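Local coordinates for protein phosphatidylinositol-specific phospholipase C1 (Streptomyces antibioticus, PDB 3H4X) that is a calcium-dependent phosphoinositide phospholipase C family protein that folds as a beta/alpha barrel of mostly parallel strands, at residues A56-L61 against F319-W324; G161-G166 against W255-D260; G215-L220 against A231-H236; G237-P240 against E245-A248; A303-R308 against Y325-V330. All blocks are in the same frame, centred on the assembly; numbering follows the deposited sequence. Where two conformers were deposited one is given.

Contact 1: A56-L61 against F319-W324. With EOH (ethanol), chain T.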
# COMPACT_ATOMS: atom_id res chain seq x y z
N ALA A 56 -12.76 2.87 1.41
CA ALA A 56 -11.56 3.07 0.61
C ALA A 56 -10.87 1.74 0.27
O ALA A 56 -10.88 0.81 1.08
CB ALA A 56 -10.59 4.00 1.32
N ALA A 57 -10.27 1.68 -0.91
CA ALA A 57 -9.56 0.49 -1.36
C ALA A 57 -8.11 0.45 -0.88
O ALA A 57 -7.47 -0.60 -0.87
CB ALA A 57 -9.60 0.42 -2.87
N LEU A 58 -7.59 1.62 -0.52
CA LEU A 58 -6.20 1.76 -0.12
C LEU A 58 -6.15 2.70 1.07
O LEU A 58 -6.77 3.76 1.06
CB LEU A 58 -5.37 2.30 -1.29
CG LEU A 58 -3.87 2.56 -1.08
CD1 LEU A 58 -3.16 2.63 -2.42
CD2 LEU A 58 -3.61 3.83 -0.29
N LEU A 59 -5.45 2.28 2.12
CA LEU A 59 -5.26 3.10 3.31
C LEU A 59 -3.77 3.20 3.55
O LEU A 59 -3.07 2.19 3.58
CB LEU A 59 -5.92 2.45 4.53
CG LEU A 59 -7.43 2.24 4.42
CD1 LEU A 59 -7.92 1.44 5.61
CD2 LEU A 59 -8.18 3.56 4.32
N GLU A 60 -3.27 4.42 3.72
CA GLU A 60 -1.84 4.62 3.84
C GLU A 60 -1.41 4.86 5.28
O GLU A 60 -2.07 5.58 6.03
CB GLU A 60 -1.41 5.76 2.94
CG GLU A 60 0.08 5.94 2.82
CD GLU A 60 0.43 7.08 1.88
OE1 GLU A 60 -0.51 7.69 1.32
OE2 GLU A 60 1.63 7.36 1.71
N LEU A 61 -0.29 4.23 5.64
CA LEU A 61 0.28 4.28 6.98
C LEU A 61 1.74 4.69 6.91
O LEU A 61 2.48 4.21 6.03
CB LEU A 61 0.24 2.89 7.63
CG LEU A 61 -1.10 2.21 7.82
CD1 LEU A 61 -0.92 0.84 8.45
CD2 LEU A 61 -2.01 3.08 8.68
N PHE A 319 -4.99 2.67 -8.58
CA PHE A 319 -5.50 3.41 -7.44
C PHE A 319 -5.28 4.90 -7.66
O PHE A 319 -4.25 5.30 -8.20
CB PHE A 319 -4.78 3.02 -6.14
CG PHE A 319 -4.91 1.57 -5.78
CD1 PHE A 319 -5.91 1.14 -4.93
CD2 PHE A 319 -4.01 0.64 -6.27
CE1 PHE A 319 -6.02 -0.19 -4.58
CE2 PHE A 319 -4.11 -0.70 -5.92
CZ PHE A 319 -5.12 -1.11 -5.08
N ALA A 320 -6.25 5.70 -7.24
CA ALA A 320 -6.10 7.15 -7.17
C ALA A 320 -6.19 7.52 -5.70
O ALA A 320 -7.17 7.17 -5.04
CB ALA A 320 -7.20 7.83 -7.96
N THR A 321 -5.19 8.22 -5.17
CA THR A 321 -5.22 8.58 -3.76
C THR A 321 -5.18 10.08 -3.53
O THR A 321 -4.58 10.84 -4.31
CB THR A 321 -4.11 7.88 -2.94
OG1 THR A 321 -2.86 8.56 -3.11
CG2 THR A 321 -3.95 6.43 -3.38
N ALA A 322 -5.86 10.49 -2.46
CA ALA A 322 -5.89 11.88 -2.01
C ALA A 322 -6.34 11.85 -0.55
O ALA A 322 -6.14 10.84 0.14
CB ALA A 322 -6.83 12.71 -2.87
N ASP A 323 -6.94 12.94 -0.07
CA ASP A 323 -7.38 13.02 1.32
C ASP A 323 -8.89 13.14 1.44
O ASP A 323 -9.39 13.83 2.33
CB ASP A 323 -6.74 14.24 2.01
CG ASP A 323 -5.24 14.12 2.15
OD1 ASP A 323 -4.68 13.04 1.89
OD2 ASP A 323 -4.60 15.12 2.53
N TRP A 324 -9.62 12.46 0.57
CA TRP A 324 -11.07 12.67 0.45
C TRP A 324 -11.91 11.93 1.49
O TRP A 324 -12.94 11.34 1.15
CB TRP A 324 -11.55 12.31 -0.96
CG TRP A 324 -10.90 13.13 -2.05
CD1 TRP A 324 -10.46 14.42 -1.95
CD2 TRP A 324 -10.64 12.71 -3.39
NE1 TRP A 324 -9.94 14.83 -3.16
CE2 TRP A 324 -10.04 13.80 -4.06
CE3 TRP A 324 -10.86 11.53 -4.10
CZ2 TRP A 324 -9.65 13.73 -5.39
CZ3 TRP A 324 -10.48 11.47 -5.43
CH2 TRP A 324 -9.88 12.56 -6.06
C1 EOH T . 3.82 8.46 -1.90
C2 EOH T . 4.77 9.66 -1.82
O EOH T . 2.69 8.60 -1.07
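The phenyl ring of F319 takes L58 over one face: the methyl CD1 stands 4.3 Å from the ring centroid of F319 and 26° off the ring normal, a CH-pi contact. Nearer the rim, L58 CB lies 3.9 Å from F319 CD1, while A57 adds its methyl, CB being 4.0 Å from F319 CE1. The carbonyl O of A57 approaches the same CE1 obliquely. Within 319-324, A322 CB sits over the centre of one face of the W324 indole. The leucine reaches its place because CG is anti to the backbone N (chi1 178°), which brings both of its methyls within reach of T321 as well. There CG2 of T321 is 4.0 Å from CD1 and 4.1 Å from CD2 of L58, so a single branched side chain bridges the phenylalanine and the threonine. No hydrogen bond joins the two segments, and the contact is buried and almost wholly apolar. At its polar border, one of two modelled conformers of E60 meets an ethanol oxygen in a weak, doubtful bond, an ethanol that K127 also binds. Strands 58-64 and 319-322 are not neighbours; both pair in parallel with strand 31-36, and their side chains also meet L125 and I284. Such convergence of residues from several strands is the interior core of a closed beta/alpha barrel, seen here around the seam where first and last barrel strands pair.

Contact 2: G161-G166 against W255-D260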
# COMPACT_ATOMS: atom_id res chain seq x y z
N GLY A 161 4.08 -14.57 -2.24
CA GLY A 161 4.06 -16.03 -2.40
C GLY A 161 2.76 -16.50 -3.03
O GLY A 161 2.75 -17.42 -3.85
N ASP A 162 1.66 -15.87 -2.65
CA ASP A 162 0.36 -16.23 -3.20
C ASP A 162 0.27 -15.88 -4.68
O ASP A 162 -0.17 -16.69 -5.49
CB ASP A 162 -0.75 -15.54 -2.41
CG ASP A 162 -0.75 -15.93 -0.95
OD1 ASP A 162 -0.85 -17.14 -0.67
OD2 ASP A 162 -0.63 -15.04 -0.09
N LEU A 163 0.70 -14.67 -5.04
CA LEU A 163 0.66 -14.25 -6.43
C LEU A 163 1.60 -15.09 -7.29
O LEU A 163 1.26 -15.47 -8.41
CB LEU A 163 1.04 -12.78 -6.57
CG LEU A 163 1.05 -12.22 -7.99
CD1 LEU A 163 -0.36 -12.16 -8.56
CD2 LEU A 163 1.70 -10.85 -8.02
N THR A 164 2.78 -15.37 -6.77
CA THR A 164 3.82 -16.00 -7.57
C THR A 164 3.54 -17.47 -7.85
O THR A 164 3.87 -17.98 -8.92
CB THR A 164 5.20 -15.82 -6.91
OG1 THR A 164 5.49 -14.43 -6.80
CG2 THR A 164 6.28 -16.49 -7.73
N GLY A 165 2.93 -18.17 -6.89
CA GLY A 165 2.68 -19.60 -7.05
C GLY A 165 3.96 -20.35 -7.38
O GLY A 165 4.96 -20.20 -6.69
N GLY A 166 3.92 -21.15 -8.44
CA GLY A 166 5.08 -21.94 -8.84
C GLY A 166 6.01 -21.24 -9.82
O GLY A 166 7.00 -21.81 -10.26
N TRP A 255 10.96 -8.59 -8.82
CA TRP A 255 10.23 -8.64 -7.56
C TRP A 255 9.39 -7.39 -7.33
O TRP A 255 8.69 -7.30 -6.33
CB TRP A 255 11.19 -8.96 -6.40
CG TRP A 255 11.70 -10.35 -6.58
CD1 TRP A 255 12.95 -10.72 -6.98
CD2 TRP A 255 10.94 -11.55 -6.45
NE1 TRP A 255 13.02 -12.09 -7.09
CE2 TRP A 255 11.80 -12.62 -6.77
CE3 TRP A 255 9.62 -11.82 -6.08
CZ2 TRP A 255 11.37 -13.95 -6.73
CZ3 TRP A 255 9.20 -13.14 -6.05
CH2 TRP A 255 10.07 -14.19 -6.37
N PHE A 256 9.44 -6.47 -8.29
CA PHE A 256 8.62 -5.26 -8.28
C PHE A 256 7.49 -5.38 -9.30
O PHE A 256 7.74 -5.39 -10.51
CB PHE A 256 9.47 -4.04 -8.65
CG PHE A 256 10.50 -3.67 -7.63
CD1 PHE A 256 10.15 -2.93 -6.51
CD2 PHE A 256 11.83 -4.03 -7.80
CE1 PHE A 256 11.10 -2.56 -5.57
CE2 PHE A 256 12.78 -3.66 -6.86
CZ PHE A 256 12.41 -2.93 -5.75
N VAL A 257 6.26 -5.45 -8.82
CA VAL A 257 5.10 -5.48 -9.70
C VAL A 257 4.09 -4.40 -9.32
O VAL A 257 2.94 -4.40 -9.79
CB VAL A 257 4.42 -6.87 -9.73
CG1 VAL A 257 5.39 -7.91 -10.28
CG2 VAL A 257 3.93 -7.27 -8.34
N VAL A 258 4.54 -3.47 -8.48
CA VAL A 258 3.75 -2.35 -8.00
C VAL A 258 4.57 -1.08 -8.19
O VAL A 258 5.78 -1.08 -7.96
CB VAL A 258 3.36 -2.52 -6.52
CG1 VAL A 258 2.47 -1.37 -6.05
CG2 VAL A 258 2.67 -3.86 -6.31
N PHE A 259 3.91 -0.02 -8.64
CA PHE A 259 4.55 1.25 -8.96
C PHE A 259 3.70 2.34 -8.36
O PHE A 259 2.47 2.25 -8.34
CB PHE A 259 4.65 1.39 -10.48
CG PHE A 259 5.45 0.31 -11.11
CD1 PHE A 259 6.79 0.49 -11.40
CD2 PHE A 259 4.88 -0.93 -11.38
CE1 PHE A 259 7.54 -0.52 -11.96
CE2 PHE A 259 5.62 -1.95 -11.95
CZ PHE A 259 6.96 -1.74 -12.24
N ASP A 260 4.35 3.38 -7.85
CA ASP A 260 3.67 4.38 -7.04
C ASP A 260 4.28 5.73 -7.38
O ASP A 260 5.49 5.93 -7.22
CB ASP A 260 3.89 4.02 -5.57
CG ASP A 260 3.06 4.86 -4.62
OD1 ASP A 260 3.19 6.09 -4.66
OD2 ASP A 260 2.29 4.27 -3.84
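L163 and V257 meet methyl to methyl, with L163 CD2 4.2 Å from V257 CG2, and one residue further on T164 comes up to the indole of W255. The second touch is made by OG1 of T164, 4.0 Å from W255 CZ3, the two side chains crossing at about a right angle. Neither pair is hydrogen-bonded; both are light van der Waals contacts between buried side chains. What fixes the threonine is its polar end: with OG1 anti to the carbonyl carbon (chi1 -60°), the oxygen lies beside the backbone N and bonds P160 O at the start of the helix. The hydroxyl is thereby satisfied within its own helix, and it meets the tryptophan only as a packing surface. In the next shell, A170 touches T164, W255 and V257 alike and so links the two pairs, and V174 adds a second support for V257. The helix ends directly after the contact: G165 N bonds G161 O at 3.1 Å, and G165 then turns the chain away with a positive phi of 54°. W255 rests on K218 and A221 of helix 209-222, and L163 on F232 of strand 232-236. Helix 160-164 is therefore set against the chain leading into strand 258-262, with helix 170-177 packed alongside and helix 209-222, through K218, above the indole plane near NE1 of W255.

Contact 3: G215-L220 against A231-H236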
# COMPACT_ATOMS: atom_id res chain seq x y z
N GLY A 215 15.20 -7.42 -2.24
CA GLY A 215 16.29 -8.36 -2.03
C GLY A 215 15.89 -9.50 -1.11
O GLY A 215 16.27 -10.65 -1.30
N HIS A 216 15.10 -9.15 -0.10
CA HIS A 216 14.53 -10.12 0.82
C HIS A 216 13.63 -11.13 0.09
O HIS A 216 13.74 -12.34 0.33
CB HIS A 216 13.78 -9.34 1.91
CG HIS A 216 12.87 -10.16 2.77
ND1 HIS A 216 13.34 -11.09 3.67
CD2 HIS A 216 11.53 -10.13 2.91
CE1 HIS A 216 12.31 -11.62 4.32
NE2 HIS A 216 11.20 -11.05 3.87
N LEU A 217 12.78 -10.66 -0.81
CA LEU A 217 11.94 -11.58 -1.59
C LEU A 217 12.80 -12.49 -2.46
O LEU A 217 12.56 -13.69 -2.56
CB LEU A 217 10.94 -10.81 -2.45
CG LEU A 217 9.88 -10.01 -1.69
CD1 LEU A 217 8.88 -9.44 -2.68
CD2 LEU A 217 9.17 -10.85 -0.64
N LYS A 218 13.80 -11.90 -3.12
CA LYS A 218 14.71 -12.68 -3.95
C LYS A 218 15.37 -13.79 -3.13
O LYS A 218 15.45 -14.94 -3.57
CB LYS A 218 15.77 -11.75 -4.55
CG LYS A 218 16.82 -12.47 -5.39
CD LYS A 218 17.79 -11.48 -6.03
CE LYS A 218 18.61 -10.73 -4.99
NZ LYS A 218 19.67 -11.58 -4.37
N ASP A 219 15.82 -13.44 -1.94
CA ASP A 219 16.49 -14.41 -1.08
C ASP A 219 15.53 -15.49 -0.57
O ASP A 219 15.88 -16.67 -0.56
CB ASP A 219 17.19 -13.70 0.08
CG ASP A 219 18.35 -12.83 -0.38
OD1 ASP A 219 18.85 -13.04 -1.51
OD2 ASP A 219 18.76 -11.93 0.38
N LEU A 220 14.33 -15.09 -0.18
CA LEU A 220 13.32 -16.07 0.22
C LEU A 220 13.03 -17.04 -0.92
O LEU A 220 12.97 -18.26 -0.71
CB LEU A 220 12.02 -15.38 0.63
CG LEU A 220 12.00 -14.64 1.97
CD1 LEU A 220 10.64 -14.01 2.18
CD2 LEU A 220 12.35 -15.58 3.12
N ALA A 231 4.38 -8.66 1.83
CA ALA A 231 4.20 -7.35 1.21
C ALA A 231 4.83 -7.26 -0.17
O ALA A 231 5.78 -7.97 -0.49
CB ALA A 231 4.78 -6.27 2.11
N PHE A 232 4.29 -6.36 -0.98
CA PHE A 232 4.82 -6.07 -2.30
C PHE A 232 5.59 -4.75 -2.28
O PHE A 232 5.03 -3.70 -2.00
CB PHE A 232 3.66 -5.94 -3.29
CG PHE A 232 2.93 -7.22 -3.53
CD1 PHE A 232 3.31 -8.06 -4.56
CD2 PHE A 232 1.86 -7.59 -2.73
CE1 PHE A 232 2.64 -9.25 -4.79
CE2 PHE A 232 1.19 -8.78 -2.95
CZ PHE A 232 1.58 -9.61 -3.98
N PRO A 233 6.90 -4.81 -2.55
CA PRO A 233 7.65 -3.56 -2.63
C PRO A 233 7.28 -2.85 -3.93
O PRO A 233 7.12 -3.48 -4.97
CB PRO A 233 9.10 -4.03 -2.68
CG PRO A 233 9.03 -5.37 -3.31
CD PRO A 233 7.75 -5.99 -2.83
N ALA A 234 7.14 -1.53 -3.85
CA ALA A 234 6.79 -0.73 -5.01
C ALA A 234 7.97 0.13 -5.46
O ALA A 234 8.83 0.50 -4.66
CB ALA A 234 5.60 0.16 -4.69
N VAL A 235 7.99 0.44 -6.75
CA VAL A 235 8.94 1.41 -7.29
C VAL A 235 8.30 2.78 -7.17
O VAL A 235 7.31 3.08 -7.84
CB VAL A 235 9.32 1.11 -8.74
CG1 VAL A 235 10.47 2.01 -9.18
CG2 VAL A 235 9.69 -0.36 -8.90
N HIS A 236 8.88 3.61 -6.32
CA HIS A 236 8.28 4.88 -5.93
C HIS A 236 8.93 6.02 -6.71
O HIS A 236 10.16 6.14 -6.74
CB HIS A 236 8.47 5.06 -4.43
CG HIS A 236 7.95 6.34 -3.87
ND1 HIS A 236 6.65 6.78 -4.05
CD2 HIS A 236 8.56 7.26 -3.08
CE1 HIS A 236 6.49 7.93 -3.41
NE2 HIS A 236 7.63 8.24 -2.82
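Helix 209-222 and strand 232-236 meet through L217 and P233, their backbones 9.0 Å apart at the nearest CA atoms, those of L217 and F232. Strand 189-195, this helix and strand 232-236 form one beta-alpha-beta unit, the right-handed crossover repeated around a beta/alpha barrel, and the contact lies inside it. The helical backbone is regular, D219 N bonding G215 O at 2.9 Å. The strand is hydrogen-bonded not to the helix but to its flanking strands, V235 with V258 and F232 with L193. Between helix and strand a single leucine does the work. Its CG is anti to the carbonyl carbon (chi1 -65°) and the chain then runs extended, delivering CD1 to the strand. That methyl also comes within 4.1 Å of the backbone oxygen A231 O. P160 and S229 touch the same leucine. F232, by contrast, points its CB away from the helix and lies against V258. On another side of the helix, H216 belongs to a pocket that holds an acetyl group; its NE2 is hydrogen-bonded to D146, while L220 CG lies 3.8 Å above one face of its ring, offset toward the rim. K218 and D219 form a salt bridge whose hydrogen bond is weak. Proline has no backbone N-H, and P233 instead presents its ring methylene to the helix: CD, bonded to the backbone nitrogen, lies 3.6 Å from L217 CD1.

Contact 4: G237-P240 against E245-A248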
# COMPACT_ATOMS: atom_id res chain seq x y z
N GLY A 237 8.10 6.83 -7.35
CA GLY A 237 8.56 7.94 -8.17
C GLY A 237 8.23 7.67 -9.63
O GLY A 237 8.80 6.77 -10.24
N ALA A 238 7.29 8.43 -10.17
CA ALA A 238 6.85 8.25 -11.55
C ALA A 238 8.01 8.44 -12.50
O ALA A 238 8.76 9.41 -12.39
CB ALA A 238 5.74 9.22 -11.87
N ALA A 239 8.15 7.52 -13.45
CA ALA A 239 9.25 7.56 -14.40
C ALA A 239 8.82 6.92 -15.71
O ALA A 239 7.94 6.05 -15.73
CB ALA A 239 10.47 6.83 -13.84
N PRO A 240 9.44 7.34 -16.83
CA PRO A 240 9.15 6.75 -18.13
C PRO A 240 9.80 5.38 -18.30
O PRO A 240 10.67 5.00 -17.51
CB PRO A 240 9.76 7.75 -19.11
CG PRO A 240 10.90 8.33 -18.36
CD PRO A 240 10.42 8.44 -16.93
N GLU A 245 14.52 -0.22 -14.27
CA GLU A 245 15.86 -0.07 -14.83
C GLU A 245 16.73 0.82 -13.94
O GLU A 245 17.95 0.87 -14.13
CB GLU A 245 15.79 0.48 -16.26
CG GLU A 245 15.05 -0.42 -17.25
CD GLU A 245 15.81 -1.68 -17.63
OE1 GLU A 245 16.97 -1.86 -17.19
OE2 GLU A 245 15.25 -2.50 -18.38
N ARG A 246 16.13 1.50 -12.97
CA ARG A 246 16.89 2.29 -12.00
C ARG A 246 17.72 1.42 -11.07
O ARG A 246 18.67 1.90 -10.46
CB ARG A 246 15.96 3.17 -11.16
CG ARG A 246 15.20 2.40 -10.07
CD ARG A 246 14.34 3.32 -9.22
NE ARG A 246 13.34 4.02 -10.02
CZ ARG A 246 12.39 4.79 -9.52
NH1 ARG A 246 12.31 4.97 -8.20
NH2 ARG A 246 11.52 5.39 -10.32
N TYR A 247 17.35 0.15 -10.93
CA TYR A 247 18.09 -0.77 -10.07
C TYR A 247 19.19 -1.44 -10.88
O TYR A 247 18.91 -2.10 -11.88
CB TYR A 247 17.15 -1.81 -9.45
CG TYR A 247 15.98 -1.19 -8.73
CD1 TYR A 247 16.17 -0.43 -7.58
CD2 TYR A 247 14.68 -1.32 -9.22
CE1 TYR A 247 15.10 0.16 -6.93
CE2 TYR A 247 13.61 -0.74 -8.57
CZ TYR A 247 13.83 0.00 -7.43
OH TYR A 247 12.75 0.58 -6.79
N ALA A 248 20.43 -1.27 -10.44
CA ALA A 248 21.57 -1.79 -11.19
C ALA A 248 21.65 -3.31 -11.18
O ALA A 248 22.25 -3.91 -12.07
CB ALA A 248 22.87 -1.19 -10.67
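R246 turns the edge of its guanidinium to the chain at G237: NH2 donates to G237 O at 3.1 Å, with an N-H...O angle of 145°. The acceptor lies close to the guanidinium plane, though the bond is bent at the hydrogen as well as at the oxygen, where the C=O...donor angle is 139° and the donor is tilted somewhat from the carbonyl plane. A239 comes to the same edge, its CB 3.9 Å from NH2. The arginine is brought round by two turns of its chain: CG sits between the backbone N and the carbonyl carbon (chi1 76°), and a second bend at chi3 swings the head across to 237-240. This conformation lays R246 CG 3.6 Å above the centre of the Y247 ring, which stacks in turn on F256 and whose OH is held by D210. The G237 bond is one of several that fix the guanidinium. NH1 bonds H236 O and NE bonds P243 O weakly, so two successive carbonyls, H236 O and G237 O, are taken by the two terminal nitrogens of one group. Those acceptors would favour the positive charge. G237 has a positive phi, as the chain turns off the strand here. Next to R246, E245 belongs with G241 and D242 to a pocket that holds an acetyl group, and it is salt-bridged to R253. The arrangement is a loop following strand 232-236, tied back by an arginine to carbonyls at the strand's end, at the C-terminal rim of a beta/alpha barrel.

Contact 5: A303-R308 against Y325-V330. With EOH (ethanol), chain R.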
# COMPACT_ATOMS: atom_id res chain seq x y z
N ALA A 303 -18.75 15.46 -7.57
CA ALA A 303 -18.66 15.40 -9.02
C ALA A 303 -17.23 15.59 -9.50
O ALA A 303 -16.77 14.88 -10.40
CB ALA A 303 -19.58 16.45 -9.65
N GLU A 304 -16.52 16.54 -8.91
CA GLU A 304 -15.12 16.78 -9.24
C GLU A 304 -14.27 15.54 -8.98
O GLU A 304 -13.45 15.15 -9.80
CB GLU A 304 -14.58 17.96 -8.43
CG GLU A 304 -15.05 19.33 -8.91
CD GLU A 304 -14.61 20.44 -7.98
OE1 GLU A 304 -14.24 20.15 -6.82
OE2 GLU A 304 -14.65 21.62 -8.40
N ALA A 305 -14.49 14.92 -7.82
CA ALA A 305 -13.68 13.77 -7.42
C ALA A 305 -13.95 12.56 -8.30
O ALA A 305 -13.03 11.87 -8.73
CB ALA A 305 -13.94 13.44 -5.95
N LEU A 306 -15.23 12.32 -8.59
CA LEU A 306 -15.60 11.20 -9.44
C LEU A 306 -15.01 11.36 -10.84
O LEU A 306 -14.51 10.39 -11.42
CB LEU A 306 -17.12 11.06 -9.51
CG LEU A 306 -17.79 10.48 -8.27
CD1 LEU A 306 -19.30 10.53 -8.40
CD2 LEU A 306 -17.32 9.05 -8.02
N ALA A 307 -15.08 12.57 -11.38
CA ALA A 307 -14.51 12.84 -12.70
C ALA A 307 -13.01 12.57 -12.69
O ALA A 307 -12.46 12.02 -13.64
CB ALA A 307 -14.79 14.27 -13.12
N ARG A 308 -12.35 12.95 -11.61
CA ARG A 308 -10.92 12.75 -11.48
C ARG A 308 -10.57 11.26 -11.42
O ARG A 308 -9.62 10.81 -12.07
CB ARG A 308 -10.39 13.50 -10.25
CG ARG A 308 -8.89 13.44 -10.05
CD ARG A 308 -8.08 13.83 -11.29
NE ARG A 308 -8.50 15.09 -11.92
CZ ARG A 308 -8.19 16.30 -11.48
NH1 ARG A 308 -7.47 16.46 -10.37
NH2 ARG A 308 -8.60 17.37 -12.15
N TYR A 325 -11.49 11.97 2.75
CA TYR A 325 -12.26 11.31 3.80
C TYR A 325 -13.71 11.84 3.95
O TYR A 325 -14.58 11.09 4.38
CB TYR A 325 -11.51 11.33 5.13
CG TYR A 325 -11.30 12.70 5.73
CD1 TYR A 325 -12.25 13.27 6.56
CD2 TYR A 325 -10.14 13.43 5.45
CE1 TYR A 325 -12.06 14.53 7.11
CE2 TYR A 325 -9.95 14.69 5.99
CZ TYR A 325 -10.91 15.23 6.82
OH TYR A 325 -10.72 16.48 7.36
N PRO A 326 -13.97 13.11 3.57
CA PRO A 326 -15.35 13.59 3.66
C PRO A 326 -16.27 12.98 2.60
O PRO A 326 -17.48 13.22 2.63
CB PRO A 326 -15.22 15.10 3.41
CG PRO A 326 -13.81 15.42 3.75
CD PRO A 326 -13.03 14.21 3.31
N LEU A 327 -15.71 12.20 1.68
CA LEU A 327 -16.49 11.66 0.57
C LEU A 327 -16.45 10.14 0.48
O LEU A 327 -15.92 9.58 -0.48
CB LEU A 327 -16.00 12.26 -0.75
CG LEU A 327 -16.01 13.79 -0.88
CD1 LEU A 327 -15.26 14.21 -2.13
CD2 LEU A 327 -17.43 14.33 -0.89
N PRO A 328 -17.02 9.44 1.47
CA PRO A 328 -16.98 7.98 1.46
C PRO A 328 -17.60 7.36 0.21
O PRO A 328 -17.19 6.29 -0.22
CB PRO A 328 -17.76 7.58 2.72
CG PRO A 328 -18.53 8.81 3.11
CD PRO A 328 -17.71 9.97 2.66
N SER A 329 -18.59 8.04 -0.37
CA SER A 329 -19.21 7.55 -1.60
C SER A 329 -18.17 7.46 -2.71
O SER A 329 -18.15 6.50 -3.49
CB SER A 329 -20.37 8.45 -2.02
OG SER A 329 -19.89 9.68 -2.54
N VAL A 330 -17.29 8.46 -2.78
CA VAL A 330 -16.21 8.46 -3.75
C VAL A 330 -15.16 7.40 -3.39
O VAL A 330 -14.67 6.68 -4.25
CB VAL A 330 -15.54 9.84 -3.86
CG1 VAL A 330 -14.32 9.79 -4.76
CG2 VAL A 330 -16.54 10.87 -4.37
C1 EOH R . -15.83 12.80 7.78
C2 EOH R . -16.16 14.08 7.01
O EOH R . -15.60 11.71 6.92
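L306 in helix 302-314 and V330 in helix 328-331 bring their CA atoms to 6.3 Å, a close approach of two helical backbones. V330 reaches both A305 and L306. Its CG1, anti to the backbone N (chi1 174°), is 3.9 Å from A305 CB, and its CG2 is 4.0 Å from that same methyl. The second branch serves L306 too, for V330 CG2 lies 4.1 Å from L306 CG; these two side chains meet at a slant, and the leucine's end bends in although its CB does not point at the partner helix. L327, at the N-cap position of the short helix, completes the patch with CD1 4.1 Å from A305 CB. The small alanine therefore takes a methyl of L327 beside two of V330, which is consistent with the close approach of the helices. Around this core the polar groups look elsewhere. S329 OG bonds E302, and R308 reaches past the contact to A288 O and P293 O. Just before the short helix, an ethanol bonds the carbonyl Y325 O at 2.8 Å, its C1 lying at the edge of the tyrosine ring, in plane, while P326 CD stands 3.3 Å above one ring face, offset toward the rim. The ethanol, probably from the crystallisation liquor, plays no part between the helices. Across the contact itself no hydrogen bond or charge pair forms, which implies that the pairing rests on shape and on withdrawing A305 and V330 from water, with directional bonds confined to its border.

All five contacts belong to one barrel, with contact 1 in its interior. Contacts 2 and 3, with centres 8 Å apart, join through neighbouring strands: V258 O meets V235 N at 2.9 Å and D260 N meets V235 O at 3.0 Å. The same strand 258-262 passes on to contact 4 through D260 O and G237 N, 2.8 Å apart. Contact 5 lies on the opposite side of the chain's centre from contacts 2 and 3, about 30 Å and 32 Å away between centres, yet it touches contact 1, W324 CE3 lying 3.9 Å from V330 CG1. Contacts 3 and 4 each contribute to an acetyl pocket, a different one in each case.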